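Local coordinates for BLUF domain-containing protein (Acinetobacter baumannii, PDB 6W6Z), which probably senses blue light through a bound flavin, as other BLUF photoreceptors do, and holds flavin mononucleotide in this crystal form, at residues A8-E13 and T114-L119; L42-N47 and M94-R99; N100-T105 and L129-I134. One frame throughout, in Å; residues are numbered along the deposited sequence.

Interaction 1: residues A8-E13 and T114-L119; sequences ASQRNE and TFNPLL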
ATOM      1  N   ALA A   8       5.483   0.879   5.931  1.00 19.35           N
ATOM      2  CA  ALA A   8       5.648   2.133   5.202  1.00 18.94           C
ATOM      3  C   ALA A   8       7.069   2.145   4.622  1.00 17.30           C
ATOM      4  O   ALA A   8       7.961   1.379   5.102  1.00 16.93           O
ATOM      5  CB  ALA A   8       5.334   3.317   6.098  1.00 21.11           C
ATOM      6  N   SER A   9       7.260   2.897   3.554  1.00 17.14           N
ATOM      7  CA  SER A   9       8.552   2.938   2.810  1.00 19.41           C
ATOM      8  C   SER A   9       8.741   4.321   2.187  1.00 18.60           C
ATOM      9  O   SER A   9       7.763   5.070   2.052  1.00 18.22           O
ATOM     10  CB  SER A   9       8.622   1.876   1.734  1.00 18.63           C
ATOM     11  OG  SER A   9       7.693   2.169   0.700  1.00 16.73           O
ATOM     12  N   GLN A  10       9.981   4.635   1.841  1.00 18.58           N
ATOM     13  CA  GLN A  10      10.321   5.863   1.081  1.00 20.41           C
ATOM     14  C   GLN A  10      10.358   5.513  -0.406  1.00 19.74           C
ATOM     15  O   GLN A  10      10.953   4.474  -0.823  1.00 17.18           O
ATOM     16  CB  GLN A  10      11.652   6.426   1.573  1.00 20.95           C
ATOM     17  CG  GLN A  10      11.924   7.814   1.019  1.00 24.18           C
ATOM     18  CD  GLN A  10      11.059   8.891   1.637  1.00 29.40           C
ATOM     19  OE1 GLN A  10      10.406   8.679   2.645  1.00 35.30           O
ATOM     20  NE2 GLN A  10      11.072  10.078   1.054  1.00 29.28           N
ATOM     21  N   ARG A  11       9.733   6.333  -1.229  1.00 18.87           N
ATOM     22  CA  ARG A  11       9.826   6.081  -2.676  1.00 20.70           C
ATOM     23  C   ARG A  11      11.265   6.342  -3.112  1.00 21.09           C
ATOM     24  O   ARG A  11      11.833   7.334  -2.639  1.00 21.22           O
ATOM     25  CB  ARG A  11       8.903   7.007  -3.458  1.00 24.02           C
ATOM     26  CG  ARG A  11       9.010   6.735  -4.941  1.00 27.94           C
ATOM     27  CD  ARG A  11       8.158   7.677  -5.713  1.00 33.57           C
ATOM     28  NE  ARG A  11       8.834   8.915  -6.056  1.00 37.09           N
ATOM     29  CZ  ARG A  11       9.655   9.047  -7.097  1.00 36.94           C
ATOM     30  NH1 ARG A  11       9.927   8.003  -7.871  1.00 38.41           N
ATOM     31  NH2 ARG A  11      10.210  10.219  -7.334  1.00 41.54           N
ATOM     32  N   ASN A  12      11.805   5.519  -4.016  1.00 21.85           N
ATOM     33  CA  ASN A  12      13.171   5.751  -4.578  1.00 22.94           C
ATOM     34  C   ASN A  12      13.164   6.983  -5.482  1.00 23.87           C
ATOM     35  O   ASN A  12      12.842   6.848  -6.663  1.00 24.86           O
ATOM     36  CB  ASN A  12      13.715   4.541  -5.316  1.00 21.11           C
ATOM     37  CG  ASN A  12      15.179   4.694  -5.699  1.00 23.44           C
ATOM     38  OD1 ASN A  12      15.718   5.792  -5.671  1.00 20.84           O
ATOM     39  ND2 ASN A  12      15.830   3.592  -6.050  1.00 23.49           N
ATOM     40  N   GLU A  13      13.643   8.105  -4.960  1.00 26.56           N
ATOM     41  CA  GLU A  13      13.599   9.410  -5.663  1.00 30.47           C
ATOM     42  C   GLU A  13      14.570   9.363  -6.854  1.00 30.92           C
ATOM     43  O   GLU A  13      14.496  10.245  -7.711  1.00 28.44           O
ATOM     44  CB  GLU A  13      13.916  10.569  -4.715  1.00 32.49           C
ATOM     45  CG  GLU A  13      12.940  10.717  -3.549  1.00 35.01           C
ATOM     46  CD  GLU A  13      13.413  10.127  -2.223  1.00 38.26           C
ATOM     47  OE1 GLU A  13      14.432   9.412  -2.229  1.00 30.84           O
ATOM     48  OE2 GLU A  13      12.759  10.379  -1.185  1.00 42.00           O
ATOM     49  N   THR A 114       3.835  17.036   7.304  1.00 29.75           N
ATOM     50  CA  THR A 114       3.893  16.279   6.027  1.00 27.04           C
ATOM     51  C   THR A 114       2.943  15.088   6.114  1.00 25.23           C
ATOM     52  O   THR A 114       2.452  14.785   7.177  1.00 24.79           O
ATOM     53  CB  THR A 114       5.322  15.873   5.656  1.00 31.05           C
ATOM     54  OG1 THR A 114       5.817  14.931   6.618  1.00 34.80           O
ATOM     55  CG2 THR A 114       6.245  17.070   5.573  1.00 32.31           C
ATOM     56  N   PHE A 115       2.650  14.467   4.989  1.00 24.20           N
ATOM     57  CA  PHE A 115       1.660  13.375   4.890  1.00 23.34           C
ATOM     58  C   PHE A 115       2.386  12.064   4.579  1.00 22.65           C
ATOM     59  O   PHE A 115       1.800  11.119   4.001  1.00 24.34           O
ATOM     60  CB  PHE A 115       0.665  13.865   3.851  1.00 23.72           C
ATOM     61  CG  PHE A 115       0.228  15.264   4.170  1.00 24.73           C
ATOM     62  CD1 PHE A 115      -0.611  15.475   5.254  1.00 24.43           C
ATOM     63  CD2 PHE A 115       0.712  16.357   3.469  1.00 23.27           C
ATOM     64  CE1 PHE A 115      -1.029  16.752   5.584  1.00 23.49           C
ATOM     65  CE2 PHE A 115       0.310  17.628   3.813  1.00 22.39           C
ATOM     66  CZ  PHE A 115      -0.553  17.822   4.878  1.00 24.41           C
ATOM     67  N   ASN A 116       3.634  12.020   4.987  1.00 24.60           N
ATOM     68  CA  ASN A 116       4.533  10.858   4.783  1.00 25.69           C
ATOM     69  C   ASN A 116       4.141   9.806   5.808  1.00 23.41           C
ATOM     70  O   ASN A 116       4.234  10.031   7.007  1.00 22.11           O
ATOM     71  CB  ASN A 116       5.995  11.281   4.903  1.00 24.67           C
ATOM     72  CG  ASN A 116       6.996  10.175   4.648  1.00 24.95           C
ATOM     73  OD1 ASN A 116       6.769   9.008   4.986  1.00 21.23           O
ATOM     74  ND2 ASN A 116       8.116  10.552   4.046  1.00 26.74           N
ATOM     75  N   PRO A 117       3.684   8.620   5.357  1.00 25.57           N
ATOM     76  CA  PRO A 117       3.241   7.590   6.281  1.00 24.46           C
ATOM     77  C   PRO A 117       4.355   6.974   7.138  1.00 23.19           C
ATOM     78  O   PRO A 117       4.053   6.319   8.105  1.00 25.70           O
ATOM     79  CB  PRO A 117       2.577   6.515   5.398  1.00 25.72           C
ATOM     80  CG  PRO A 117       3.000   6.833   3.991  1.00 27.90           C
ATOM     81  CD  PRO A 117       3.526   8.248   3.952  1.00 26.59           C
ATOM     82  N   LEU A 118       5.632   7.243   6.848  1.00 22.81           N
ATOM     83  CA  LEU A 118       6.709   6.807   7.771  1.00 21.73           C
ATOM     84  C   LEU A 118       6.546   7.465   9.152  1.00 23.50           C
ATOM     85  O   LEU A 118       7.160   6.944  10.104  1.00 24.22           O
ATOM     86  CB  LEU A 118       8.070   7.124   7.146  1.00 23.57           C
ATOM     87  CG  LEU A 118       8.477   6.205   6.001  1.00 24.24           C
ATOM     88  CD1 LEU A 118       9.626   6.803   5.196  1.00 26.78           C
ATOM     89  CD2 LEU A 118       8.856   4.846   6.530  1.00 23.29           C
ATOM     90  N   LEU A 119       5.790   8.569   9.259  1.00 25.75           N
ATOM     91  CA  LEU A 119       5.509   9.277  10.537  1.00 24.81           C
ATOM     92  C   LEU A 119       4.446   8.529  11.355  1.00 27.39           C
ATOM     93  O   LEU A 119       4.223   8.948  12.497  1.00 29.16           O
ATOM     94  CB  LEU A 119       4.961  10.679  10.240  1.00 26.47           C
ATOM     95  CG  LEU A 119       5.858  11.619   9.440  1.00 29.13           C
ATOM     96  CD1 LEU A 119       5.058  12.822   8.963  1.00 28.85           C
ATOM     97  CD2 LEU A 119       7.050  12.058  10.258  1.00 31.21           C
TER
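L118 and Q10 meet where the loop segment T114-L119 lies against the strand end A8-Q10, and L118 has the largest share of the buried surface, 69 of 234 Å². Followed outward, its CB is not directed at the strand, but chi1 of -74° sets CG anti to the carbonyl carbon, and the branch then spreads over the strand backbone. CG approaches S9 O at 4.2 Å. Of the two methyls, CD2 rests on A8, 3.8 Å from A8 C, and also reaches the CB of that alanine. CD1 goes the other way along the strand and lies 3.3 Å from Q10 OE1, a methyl packed against an amide oxygen. A8 CB, which does point at the loop, touches both L118 CD2 and P117 O, with P117 CB slightly farther off.

The polar part of the contact is one amide-to-amide bond. N116 ND2 donates to Q10 OE1 at 3.3 Å, rather long but fairly straight at 160°; the donor lies in the carbonyl plane on a lone pair, and the two amide planes are 28° apart. Each amide is held by a second bond. Q10 NE2 gives a nearly linear hydrogen bond to E13 OE2 at 2.8 Å, whereas N116 OD1 accepts from L118 N at 2.8 Å, which defines an Asx turn at the start of the 3-10 segment 117-119. Both bonds help fix which way the amides face.

Strand 2-11 is an inner strand of the BLUF sheet, between 73-83 and 48-54. The loop joining helix 101-109 to helix 125-134 packs against all three: L118 touches N75, while N116 and P117 reach A48 on strand 48-54, and P117 also reaches Y43 of strand 39-45.

Interaction 2: residues L42-N47 and M94-R99; sequences LYYADN and MKYVQR
The SD of M94 sits beside L42, 3.5 Å from L42 N and 3.9 Å from L42 CB, at one end of a parallel strand pair. The Y96 ring comes next on the same face as L42. It lies side by side with Y44, pointing the same way, and the Y44 CB methylene fills the hollow at its edge, 3.4 Å from Y96 OH. On the other face, chi1 of 164° sets Y43 CG anti to the backbone N, beside the carbonyl carbon. Y43 CD1 lies 3.5 Å from V97 O, and the ring continues toward R99, where Y43 OH and A45 CB both border R99 CG; the Y43 hydroxyl is also hydrogen-bonded to F115 O.

Strands 39-45 and 95-98 run together at 24°, with L42 opposite Y96 and Y43 opposite V97. L42 N donates to K95 O, V97 N to L42 O, and Y44 N to V97 O. This pairing places 95-98 at the outer edge of the five-stranded BLUF sheet, and its M94 end touches the flavin mononucleotide, as does L42.

Past Y44 the strands part, and a water bridges Y44 O (2.7 Å) to R99 N (3.0 Å). R99 then folds over A45, and its NH1 forms a salt bridge to D46 OD1 at 3.0 Å. The carboxylate and guanidinium planes stand 85° apart, while R99 NE makes a second salt bridge, to E104 OE2.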
ATOM      1  N   LEU A  42      -2.741   0.395  -1.059  1.00 16.34           N
ATOM      2  CA  LEU A  42      -1.457   1.103  -1.276  1.00 14.87           C
ATOM      3  C   LEU A  42      -1.810   2.565  -1.224  1.00 15.52           C
ATOM      4  O   LEU A  42      -2.641   2.969  -2.020  1.00 19.64           O
ATOM      5  CB  LEU A  42      -0.824   0.728  -2.618  1.00 15.34           C
ATOM      6  CG  LEU A  42       0.561   1.335  -2.860  1.00 15.28           C
ATOM      7  CD1 LEU A  42       1.566   0.826  -1.828  1.00 16.63           C
ATOM      8  CD2 LEU A  42       1.063   1.060  -4.265  1.00 16.55           C
ATOM      9  N   TYR A  43      -1.173   3.308  -0.322  1.00 14.77           N
ATOM     10  CA  TYR A  43      -1.314   4.770  -0.201  1.00 15.57           C
ATOM     11  C   TYR A  43       0.013   5.326  -0.665  1.00 15.75           C
ATOM     12  O   TYR A  43       1.065   4.823  -0.253  1.00 16.12           O
ATOM     13  CB  TYR A  43      -1.625   5.172   1.242  1.00 15.46           C
ATOM     14  CG  TYR A  43      -1.419   6.630   1.586  1.00 18.09           C
ATOM     15  CD1 TYR A  43      -2.379   7.582   1.291  1.00 17.77           C
ATOM     16  CD2 TYR A  43      -0.287   7.049   2.264  1.00 20.68           C
ATOM     17  CE1 TYR A  43      -2.217   8.907   1.667  1.00 19.05           C
ATOM     18  CE2 TYR A  43      -0.077   8.386   2.585  1.00 20.89           C
ATOM     19  CZ  TYR A  43      -1.061   9.317   2.301  1.00 21.31           C
ATOM     20  OH  TYR A  43      -0.901  10.638   2.641  1.00 25.00           O
ATOM     21  N   TYR A  44      -0.027   6.377  -1.456  1.00 16.33           N
ATOM     22  CA  TYR A  44       1.186   7.102  -1.890  1.00 17.20           C
ATOM     23  C   TYR A  44       0.980   8.575  -1.604  1.00 17.89           C
ATOM     24  O   TYR A  44      -0.040   9.122  -2.062  1.00 19.07           O
ATOM     25  CB  TYR A  44       1.474   6.900  -3.385  1.00 18.34           C
ATOM     26  CG  TYR A  44       2.660   7.719  -3.821  1.00 17.75           C
ATOM     27  CD1 TYR A  44       3.949   7.341  -3.471  1.00 18.91           C
ATOM     28  CD2 TYR A  44       2.485   8.952  -4.427  1.00 18.53           C
ATOM     29  CE1 TYR A  44       5.042   8.137  -3.780  1.00 18.03           C
ATOM     30  CE2 TYR A  44       3.568   9.744  -4.779  1.00 19.03           C
ATOM     31  CZ  TYR A  44       4.846   9.360  -4.416  1.00 19.52           C
ATOM     32  OH  TYR A  44       5.920  10.156  -4.719  1.00 20.95           O
ATOM     33  N   ALA A  45       1.949   9.211  -0.965  1.00 17.56           N
ATOM     34  CA  ALA A  45       1.974  10.683  -0.837  1.00 16.85           C
ATOM     35  C   ALA A  45       3.365  11.125  -0.423  1.00 18.03           C
ATOM     36  O   ALA A  45       4.106  10.325   0.235  1.00 17.56           O
ATOM     37  CB  ALA A  45       0.963  11.114   0.192  1.00 18.66           C
ATOM     38  N   ASP A  46       3.748  12.338  -0.800  1.00 18.92           N
ATOM     39  CA  ASP A  46       4.974  12.960  -0.253  1.00 20.42           C
ATOM     40  C   ASP A  46       6.167  11.984  -0.370  1.00 19.78           C
ATOM     41  O   ASP A  46       6.946  11.828   0.604  1.00 19.40           O
ATOM     42  CB  ASP A  46       4.685  13.412   1.187  1.00 22.18           C
ATOM     43  CG  ASP A  46       3.845  14.671   1.264  1.00 24.62           C
ATOM     44  OD1 ASP A  46       3.309  15.043   0.231  1.00 25.15           O
ATOM     45  OD2 ASP A  46       3.763  15.297   2.362  1.00 28.79           O
ATOM     46  N   ASN A  47       6.358  11.384  -1.543  1.00 18.74           N
ATOM     47  CA  ASN A  47       7.503  10.485  -1.888  1.00 18.71           C
ATOM     48  C   ASN A  47       7.576   9.300  -0.930  1.00 17.44           C
ATOM     49  O   ASN A  47       8.700   8.850  -0.646  1.00 17.32           O
ATOM     50  CB  ASN A  47       8.848  11.223  -1.884  1.00 20.47           C
ATOM     51  CG  ASN A  47       8.996  12.153  -3.075  1.00 24.94           C
ATOM     52  OD1 ASN A  47       8.475  11.872  -4.159  1.00 25.99           O
ATOM     53  ND2 ASN A  47       9.691  13.264  -2.887  1.00 27.34           N
ATOM     54  N   MET A  94      -5.642  -4.806  -4.952  1.00 19.62           N
ATOM     55  CA  MET A  94      -4.823  -3.712  -4.358  1.00 19.97           C
ATOM     56  C   MET A  94      -5.473  -2.361  -4.630  1.00 19.61           C
ATOM     57  O   MET A  94      -5.311  -1.834  -5.747  1.00 22.59           O
ATOM     58  CB  MET A  94      -3.412  -3.697  -4.936  1.00 18.95           C
ATOM     59  CG  MET A  94      -2.495  -2.732  -4.198  1.00 18.84           C
ATOM     60  SD  MET A  94      -2.524  -2.823  -2.377  1.00 19.51           S
ATOM     61  CE  MET A  94      -2.199  -4.573  -2.159  1.00 18.55           C
ATOM     62  N   LYS A  95      -6.148  -1.812  -3.622  1.00 20.78           N
ATOM     63  CA  LYS A  95      -6.770  -0.480  -3.689  1.00 18.01           C
ATOM     64  C   LYS A  95      -5.628   0.526  -3.782  1.00 17.97           C
ATOM     65  O   LYS A  95      -4.602   0.309  -3.154  1.00 19.28           O
ATOM     66  CB  LYS A  95      -7.635  -0.193  -2.461  1.00 18.39           C
ATOM     67  CG  LYS A  95      -8.455   1.078  -2.535  1.00 18.23           C
ATOM     68  CD  LYS A  95      -9.271   1.344  -1.308  1.00 19.88           C
ATOM     69  CE  LYS A  95     -10.305   2.419  -1.514  1.00 20.53           C
ATOM     70  NZ  LYS A  95     -11.129   2.619  -0.308  1.00 21.29           N
ATOM     71  N   TYR A  96      -5.847   1.597  -4.507  1.00 16.02           N
ATOM     72  CA  TYR A  96      -4.904   2.724  -4.557  1.00 17.35           C
ATOM     73  C   TYR A  96      -5.584   3.960  -3.999  1.00 17.46           C
ATOM     74  O   TYR A  96      -6.633   4.359  -4.525  1.00 18.83           O
ATOM     75  CB  TYR A  96      -4.423   2.950  -5.975  1.00 16.65           C
ATOM     76  CG  TYR A  96      -3.359   4.013  -6.053  1.00 17.27           C
ATOM     77  CD1 TYR A  96      -2.200   3.912  -5.297  1.00 19.62           C
ATOM     78  CD2 TYR A  96      -3.518   5.121  -6.829  1.00 18.39           C
ATOM     79  CE1 TYR A  96      -1.204   4.867  -5.358  1.00 18.01           C
ATOM     80  CE2 TYR A  96      -2.525   6.081  -6.923  1.00 18.85           C
ATOM     81  CZ  TYR A  96      -1.383   5.976  -6.150  1.00 18.72           C
ATOM     82  OH  TYR A  96      -0.410   6.935  -6.226  1.00 21.83           O
ATOM     83  N   VAL A  97      -4.937   4.588  -3.017  1.00 18.34           N
ATOM     84  CA  VAL A  97      -5.405   5.860  -2.395  1.00 18.24           C
ATOM     85  C   VAL A  97      -4.268   6.878  -2.371  1.00 17.69           C
ATOM     86  O   VAL A  97      -3.155   6.539  -1.967  1.00 16.91           O
ATOM     87  CB  VAL A  97      -5.930   5.578  -0.979  1.00 16.90           C
ATOM     88  CG1 VAL A  97      -6.448   6.824  -0.301  1.00 19.47           C
ATOM     89  CG2 VAL A  97      -6.980   4.505  -0.999  1.00 18.34           C
ATOM     90  N   GLN A  98      -4.550   8.114  -2.756  1.00 16.16           N
ATOM     91  CA  GLN A  98      -3.563   9.208  -2.645  1.00 17.80           C
ATOM     92  C   GLN A  98      -4.068  10.188  -1.595  1.00 19.26           C
ATOM     93  O   GLN A  98      -5.095   9.933  -1.018  1.00 18.46           O
ATOM     94  CB  GLN A  98      -3.317   9.869  -4.005  1.00 19.09           C
ATOM     95  CG  GLN A  98      -2.661   8.913  -4.999  1.00 21.64           C
ATOM     96  CD  GLN A  98      -2.140   9.602  -6.238  1.00 21.16           C
ATOM     97  OE1 GLN A  98      -1.222   9.095  -6.897  1.00 26.45           O
ATOM     98  NE2 GLN A  98      -2.735  10.739  -6.561  1.00 21.77           N
ATOM     99  N   ARG A  99      -3.283  11.225  -1.310  1.00 19.51           N
ATOM    100  CA  ARG A  99      -3.633  12.297  -0.352  1.00 22.17           C
ATOM    101  C   ARG A  99      -5.017  12.873  -0.687  1.00 23.01           C
ATOM    102  O   ARG A  99      -5.311  13.190  -1.872  1.00 21.68           O
ATOM    103  CB  ARG A  99      -2.590  13.411  -0.434  1.00 24.31           C
ATOM    104  CG  ARG A  99      -1.701  13.564   0.777  1.00 25.59           C
ATOM    105  CD  ARG A  99      -0.641  14.597   0.475  1.00 23.50           C
ATOM    106  NE  ARG A  99      -1.153  15.949   0.372  1.00 22.54           N
ATOM    107  CZ  ARG A  99      -0.379  17.009   0.188  1.00 21.96           C
ATOM    108  NH1 ARG A  99       0.924  16.835   0.037  1.00 22.98           N
ATOM    109  NH2 ARG A  99      -0.907  18.220   0.099  1.00 22.73           N
TER
HETATM  110  O   HOH W   1      -0.806  11.550  -2.928  1.00 19.16           O

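Interaction 3: residues N100-T105 and L129-I134; sequences NTNIET and LNELLI
N102 and E131 make the direct polar contact between two antiparallel helix segments. N102 ND2 donates to E131 OE2 at 2.9 Å, using the syn lone pair of the carboxylate. The bond is bent, with an N-H...O angle of 140°, and the oxygen is tilted out of the N102 amide plane. The side chains cross at about a right angle, their flat ends turned 67° from each other. E131 reaches this position through a bend at chi2 (-57°), which places CD on the side of N102.

A water adds a second polar link. It donates to E131 OE2 at 2.8 Å and to E131 O at 2.9 Å, and accepts from N100 ND2 at 3.1 Å. E131 OE2 is therefore gripped by both the N102 amide and the water, which would help to stabilise its negative charge. The other branch of the N100 amide serves as an N-cap: N100 OD1 accepts from I103 N at 2.8 Å, nearly in line with its carbonyl bond. One amide thus closes the start of helix 101-109 and, through the water, joins it to the facing helix.

Van der Waals contacts are few and loose. I103 CG1 passes E131 CB at 4.1 Å, and I103 CD1 meets L132 CD2 at 4.2 Å; the I134 CD1 methyl lies beside the amide nitrogen N102 ND2. With the segment axes 10.3 Å apart and 192 Å² buried, this is light packing on the evidence of both measures.

Helices 101-109 and 125-134 lie side by side over one face of the sheet, where I103 and L132 both rest on Y43 of strand 39-45 and on V97 of strand 95-98. L132 extends the packing to V41 and F50, while L129 reaches C52.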
ATOM      1  N   ASN A 100      -5.853  13.017   0.331  1.00 22.96           N
ATOM      2  CA  ASN A 100      -7.193  13.626   0.223  1.00 22.99           C
ATOM      3  C   ASN A 100      -7.327  14.500   1.460  1.00 22.98           C
ATOM      4  O   ASN A 100      -6.453  14.385   2.354  1.00 21.64           O
ATOM      5  CB  ASN A 100      -8.288  12.568   0.090  1.00 22.42           C
ATOM      6  CG  ASN A 100      -8.474  11.708   1.326  1.00 26.11           C
ATOM      7  OD1 ASN A 100      -8.228  12.150   2.452  1.00 23.23           O
ATOM      8  ND2 ASN A 100      -8.959  10.488   1.123  1.00 24.79           N
ATOM      9  N   THR A 101      -8.376  15.313   1.529  1.00 23.95           N
ATOM     10  CA  THR A 101      -8.506  16.275   2.653  1.00 23.09           C
ATOM     11  C   THR A 101      -8.690  15.529   3.981  1.00 22.38           C
ATOM     12  O   THR A 101      -8.179  16.020   4.964  1.00 22.09           O
ATOM     13  CB  THR A 101      -9.550  17.362   2.351  1.00 23.09           C
ATOM     14  OG1 THR A 101     -10.822  16.759   2.158  1.00 24.41           O
ATOM     15  CG2 THR A 101      -9.194  18.201   1.154  1.00 24.56           C
ATOM     16  N   ASN A 102      -9.440  14.420   4.050  1.00 21.08           N
ATOM     17  CA  ASN A 102      -9.610  13.692   5.322  1.00 23.31           C
ATOM     18  C   ASN A 102      -8.228  13.263   5.854  1.00 21.44           C
ATOM     19  O   ASN A 102      -7.997  13.340   7.057  1.00 20.45           O
ATOM     20  CB  ASN A 102     -10.442  12.422   5.154  1.00 24.76           C
ATOM     21  CG  ASN A 102     -11.918  12.608   5.342  1.00 27.80           C
ATOM     22  OD1 ASN A 102     -12.417  13.734   5.313  1.00 29.33           O
ATOM     23  ND2 ASN A 102     -12.609  11.485   5.513  1.00 29.48           N
ATOM     24  N   ILE A 103      -7.327  12.798   4.986  1.00 20.07           N
ATOM     25  CA  ILE A 103      -6.022  12.234   5.429  1.00 19.61           C
ATOM     26  C   ILE A 103      -5.129  13.406   5.821  1.00 17.85           C
ATOM     27  O   ILE A 103      -4.438  13.299   6.808  1.00 18.06           O
ATOM     28  CB  ILE A 103      -5.413  11.361   4.322  1.00 20.42           C
ATOM     29  CG1 ILE A 103      -6.213  10.060   4.179  1.00 22.02           C
ATOM     30  CG2 ILE A 103      -3.940  11.126   4.558  1.00 22.05           C
ATOM     31  CD1 ILE A 103      -5.986   9.336   2.870  1.00 24.65           C
ATOM     32  N   GLU A 104      -5.214  14.494   5.081  1.00 17.71           N
ATOM     33  CA  GLU A 104      -4.431  15.707   5.390  1.00 19.09           C
ATOM     34  C   GLU A 104      -4.884  16.189   6.777  1.00 18.98           C
ATOM     35  O   GLU A 104      -4.006  16.474   7.631  1.00 18.83           O
ATOM     36  CB  GLU A 104      -4.631  16.746   4.315  1.00 21.18           C
ATOM     37  CG  GLU A 104      -3.830  16.453   3.068  1.00 21.42           C
ATOM     38  CD  GLU A 104      -4.313  17.163   1.820  1.00 24.34           C
ATOM     39  OE1 GLU A 104      -5.218  18.084   1.928  1.00 22.95           O
ATOM     40  OE2 GLU A 104      -3.738  16.856   0.771  1.00 20.78           O
ATOM     41  N   THR A 105      -6.195  16.222   7.023  1.00 21.84           N
ATOM     42  CA  THR A 105      -6.766  16.676   8.326  1.00 18.30           C
ATOM     43  C   THR A 105      -6.278  15.773   9.472  1.00 19.79           C
ATOM     44  O   THR A 105      -5.865  16.283  10.510  1.00 19.81           O
ATOM     45  CB  THR A 105      -8.283  16.811   8.254  1.00 20.52           C
ATOM     46  OG1 THR A 105      -8.512  17.812   7.268  1.00 21.20           O
ATOM     47  CG2 THR A 105      -8.879  17.197   9.591  1.00 19.26           C
ATOM     48  N   LEU A 129      -6.136   3.187   8.673  1.00 25.99           N
ATOM     49  CA  LEU A 129      -6.744   2.118   7.859  1.00 27.59           C
ATOM     50  C   LEU A 129      -8.207   2.474   7.559  1.00 30.50           C
ATOM     51  O   LEU A 129      -8.655   2.260   6.406  1.00 25.99           O
ATOM     52  CB  LEU A 129      -6.635   0.778   8.573  1.00 26.27           C
ATOM     53  CG  LEU A 129      -5.260   0.132   8.586  1.00 25.83           C
ATOM     54  CD1 LEU A 129      -5.298  -1.175   9.383  1.00 27.22           C
ATOM     55  CD2 LEU A 129      -4.756  -0.127   7.169  1.00 25.62           C
ATOM     56  N   ASN A 130      -8.936   3.021   8.534  1.00 29.41           N
ATOM     57  CA  ASN A 130     -10.362   3.347   8.320  1.00 29.81           C
ATOM     58  C   ASN A 130     -10.446   4.417   7.232  1.00 26.76           C
ATOM     59  O   ASN A 130     -11.311   4.258   6.350  1.00 28.36           O
ATOM     60  CB  ASN A 130     -11.097   3.724   9.606  1.00 34.72           C
ATOM     61  CG  ASN A 130     -12.510   4.153   9.292  1.00 38.37           C
ATOM     62  OD1 ASN A 130     -13.374   3.318   9.006  1.00 37.47           O
ATOM     63  ND2 ASN A 130     -12.720   5.458   9.241  1.00 35.57           N
ATOM     64  N   GLU A 131      -9.563   5.420   7.252  1.00 26.21           N
ATOM     65  CA  GLU A 131      -9.521   6.492   6.224  1.00 27.79           C
ATOM     66  C   GLU A 131      -9.223   5.865   4.866  1.00 25.72           C
ATOM     67  O   GLU A 131      -9.827   6.289   3.873  1.00 25.09           O
ATOM     68  CB  GLU A 131      -8.495   7.588   6.540  1.00 30.26           C
ATOM     69  CG  GLU A 131      -8.896   8.517   7.672  1.00 35.58           C
ATOM     70  CD  GLU A 131     -10.223   9.237   7.481  1.00 39.95           C
ATOM     71  OE1 GLU A 131     -11.021   9.266   8.456  1.00 37.81           O
ATOM     72  OE2 GLU A 131     -10.502   9.708   6.340  1.00 39.49           O
ATOM     73  N   LEU A 132      -8.330   4.881   4.811  1.00 23.43           N
ATOM     74  CA  LEU A 132      -7.974   4.218   3.516  1.00 21.00           C
ATOM     75  C   LEU A 132      -9.156   3.382   3.021  1.00 22.71           C
ATOM     76  O   LEU A 132      -9.354   3.323   1.794  1.00 22.13           O
ATOM     77  CB  LEU A 132      -6.736   3.354   3.698  1.00 20.72           C
ATOM     78  CG  LEU A 132      -5.422   4.080   3.999  1.00 20.41           C
ATOM     79  CD1 LEU A 132      -4.272   3.071   3.975  1.00 22.23           C
ATOM     80  CD2 LEU A 132      -5.158   5.201   3.007  1.00 21.05           C
ATOM     81  N   LEU A 133      -9.891   2.745   3.923  1.00 23.34           N
ATOM     82  CA  LEU A 133     -11.097   1.963   3.571  1.00 23.30           C
ATOM     83  C   LEU A 133     -12.177   2.897   2.989  1.00 24.00           C
ATOM     84  O   LEU A 133     -12.766   2.523   1.972  1.00 25.39           O
ATOM     85  CB  LEU A 133     -11.615   1.219   4.799  1.00 26.47           C
ATOM     86  CG  LEU A 133     -12.871   0.380   4.558  1.00 29.97           C
ATOM     87  CD1 LEU A 133     -12.632  -0.698   3.507  1.00 32.97           C
ATOM     88  CD2 LEU A 133     -13.365  -0.260   5.856  1.00 33.43           C
ATOM     89  N   ILE A 134     -12.446   4.044   3.610  1.00 25.32           N
ATOM     90  CA  ILE A 134     -13.597   4.907   3.206  1.00 30.26           C
ATOM     91  C   ILE A 134     -13.218   5.815   2.033  1.00 31.27           C
ATOM     92  O   ILE A 134     -14.126   6.205   1.301  1.00 28.94           O
ATOM     93  CB  ILE A 134     -14.194   5.692   4.392  1.00 33.41           C
ATOM     94  CG1 ILE A 134     -13.286   6.823   4.887  1.00 34.19           C
ATOM     95  CG2 ILE A 134     -14.594   4.717   5.494  1.00 35.36           C
ATOM     96  CD1 ILE A 134     -13.888   7.658   6.003  1.00 35.67           C
TER
HETATM   97  O   HOH W   2     -10.211   9.177   3.588  1.00 26.74           O

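From the N terminus, strand 2-11 leads off, and interaction 1 brings its end together with the loop at 114-119, closing a span of about a hundred residues. Interaction 2 lies wholly within that span, joining strand 39-45 to 95-98. Interaction 3 opens just after it, at 100-105, and closes at 129-134, so its segments alternate with those of interaction 1 and the two cross. Direct bonds join the regions: R11 N to N47 O and F115 N to D46 OD2 between interactions 1 and 2, K95 NZ to L132 O between 2 and 3. Together they tie the sheet to the two C-terminal helices and their connecting loop.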